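PDB 6JEB: beta-hexosaminidase Amuc_2018 from Akkermansia muciniphila, which hydrolyses terminal non-reducing N-acetylglucosamine and N-acetylgalactosamine residues from beta-N-acetylhexosaminides, N-glycans and chitobiose among them. Local coordinates for residues L263-P268 against K280-Q285. Residues are numbered along the deposited sequence; the frame is centred on the assembly and turned at random.
Sequences LWEKCP and KDEQEQ. With ZN (zinc ion), chain B.
The carboxamide of Gln-285 lies flat over one face of the Trp-264 indole, the two planes only 9° apart. Gln-285 NE2 sits 3.4 Å from Trp-264 CD2, displaced from the ring centre toward the rim. Gln-285 reaches this far because CG stands anti to its backbone N (chi1 -171°) and the chain stays extended beyond. A flat amide suits the place, stacking on the ring while its oxygen stays available for a hydrogen bond. Next to this stack, Glu-282 CG lies 3.9 Å from the backbone N of Glu-265 and beside Trp-264 CB. A bend at chi2 brings Glu-282 OE2 to 3.6 Å from Glu-265 CG, the carboxylates turned 89° to each other. Glu-282 thus joins an aliphatic stem for packing to a carboxylate for Arg-274, which salt-bridges it and hydrogen-bonds Gln-285 OE1 and the carbonyl oxygens of Trp-264 and Glu-265. Trp-264 offers a broad face to the amide while its NE1 donates to Val-225 O; an alanine here would probably leave the Gln-285 amide without its stacking surface and open a gap beside Cys-206 and Cys-270. Those cysteines, with Cys-226 and Cys-267, bind the zinc ion, Cys-267 SG at 2.3 Å from it. Asp-281 is the N-cap of helix 282-299, Asp-281 OD1 accepting from Glu-284 N at 2.9 Å. In the TIM barrel of this glycosyl hydrolase 20 catalytic domain, short helix 262-266, following strand 251-253, packs on the first turn of helix 282-299, which leads into strand 303-307, with helix 268-277 linking them at the four-cysteine zinc site.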
# COMPACT_ATOMS: atom_id res chain seq x y z
N LEU A 263 -26.55 7.64 -9.31
CA LEU A 263 -27.52 6.54 -9.30
C LEU A 263 -28.22 6.41 -7.96
O LEU A 263 -29.39 6.00 -7.92
CB LEU A 263 -26.87 5.22 -9.75
CG LEU A 263 -26.38 5.20 -11.20
CD1 LEU A 263 -25.96 3.79 -11.62
CD2 LEU A 263 -27.43 5.76 -12.15
N TRP A 264 -27.54 6.73 -6.85
CA TRP A 264 -28.24 6.82 -5.57
C TRP A 264 -29.32 7.89 -5.61
O TRP A 264 -30.42 7.70 -5.08
CB TRP A 264 -27.26 7.14 -4.44
CG TRP A 264 -26.52 5.95 -3.89
CD1 TRP A 264 -26.60 4.65 -4.32
CD2 TRP A 264 -25.61 5.96 -2.79
NE1 TRP A 264 -25.78 3.85 -3.55
CE2 TRP A 264 -25.16 4.63 -2.60
CE3 TRP A 264 -25.12 6.96 -1.93
CZ2 TRP A 264 -24.25 4.28 -1.60
CZ3 TRP A 264 -24.22 6.61 -0.94
CH2 TRP A 264 -23.79 5.28 -0.78
N GLU A 265 -29.01 9.04 -6.22
CA GLU A 265 -30.00 10.11 -6.30
C GLU A 265 -31.25 9.64 -7.04
O GLU A 265 -32.37 9.95 -6.63
CB GLU A 265 -29.42 11.35 -6.99
CG GLU A 265 -30.28 12.60 -6.85
CD GLU A 265 -31.48 12.61 -7.80
OE1 GLU A 265 -31.35 12.10 -8.93
OE2 GLU A 265 -32.55 13.12 -7.40
N LYS A 266 -31.06 8.86 -8.12
CA LYS A 266 -32.17 8.43 -8.96
C LYS A 266 -32.87 7.18 -8.46
O LYS A 266 -34.02 6.93 -8.85
CB LYS A 266 -31.66 8.14 -10.38
CG LYS A 266 -31.23 9.38 -11.14
CD LYS A 266 -30.69 9.03 -12.50
CE LYS A 266 -30.26 10.29 -13.24
NZ LYS A 266 -29.67 10.00 -14.58
N CYS A 267 -32.21 6.39 -7.63
CA CYS A 267 -32.75 5.09 -7.21
C CYS A 267 -34.09 5.26 -6.50
O CYS A 267 -34.19 6.04 -5.55
CB CYS A 267 -31.76 4.42 -6.27
SG CYS A 267 -32.40 2.90 -5.51
N PRO A 268 -35.13 4.54 -6.93
CA PRO A 268 -36.43 4.68 -6.25
C PRO A 268 -36.41 4.20 -4.81
O PRO A 268 -37.18 4.73 -3.99
CB PRO A 268 -37.39 3.85 -7.12
CG PRO A 268 -36.49 2.87 -7.82
CD PRO A 268 -35.21 3.61 -8.07
N LYS A 280 -30.65 15.10 3.44
CA LYS A 280 -30.80 16.19 2.50
C LYS A 280 -30.09 15.94 1.18
O LYS A 280 -30.47 16.54 0.17
CB LYS A 280 -30.29 17.50 3.11
CG LYS A 280 -31.20 18.10 4.20
CD LYS A 280 -31.17 17.30 5.50
CE LYS A 280 -32.06 17.91 6.57
NZ LYS A 280 -32.26 16.97 7.71
N ASP A 281 -29.10 15.06 1.15
CA ASP A 281 -28.33 14.81 -0.06
C ASP A 281 -27.67 13.45 0.04
O ASP A 281 -27.81 12.73 1.03
CB ASP A 281 -27.31 15.93 -0.33
CG ASP A 281 -26.32 16.11 0.81
OD1 ASP A 281 -25.80 15.11 1.35
OD2 ASP A 281 -26.02 17.28 1.16
N GLU A 282 -26.91 13.11 -1.00
CA GLU A 282 -26.28 11.80 -1.07
C GLU A 282 -24.97 11.74 -0.30
O GLU A 282 -24.46 10.63 -0.07
CB GLU A 282 -26.10 11.37 -2.53
CG GLU A 282 -27.41 11.07 -3.26
CD GLU A 282 -28.23 12.31 -3.54
OE1 GLU A 282 -27.66 13.34 -3.97
OE2 GLU A 282 -29.46 12.28 -3.31
N GLN A 283 -24.41 12.88 0.11
CA GLN A 283 -23.26 12.82 1.02
C GLN A 283 -23.69 12.39 2.41
O GLN A 283 -22.97 11.63 3.08
CB GLN A 283 -22.52 14.16 1.05
CG GLN A 283 -21.76 14.49 -0.22
CD GLN A 283 -20.67 13.47 -0.53
OE1 GLN A 283 -19.65 13.42 0.16
NE2 GLN A 283 -20.89 12.64 -1.55
N GLU A 284 -24.86 12.84 2.87
CA GLU A 284 -25.42 12.30 4.11
C GLU A 284 -25.68 10.81 3.97
O GLU A 284 -25.46 10.03 4.90
CB GLU A 284 -26.73 13.01 4.45
CG GLU A 284 -26.59 14.30 5.22
CD GLU A 284 -27.91 14.76 5.78
OE1 GLU A 284 -28.36 14.20 6.80
OE2 GLU A 284 -28.52 15.67 5.18
N GLN A 285 -26.16 10.39 2.79
CA GLN A 285 -26.37 8.96 2.57
C GLN A 285 -25.04 8.21 2.61
O GLN A 285 -24.96 7.11 3.18
CB GLN A 285 -27.06 8.75 1.23
CG GLN A 285 -27.51 7.31 1.04
CD GLN A 285 -28.24 7.08 -0.27
OE1 GLN A 285 -28.77 8.01 -0.88
NE2 GLN A 285 -28.28 5.83 -0.70
ZN ZN B . -30.50 2.39 -4.25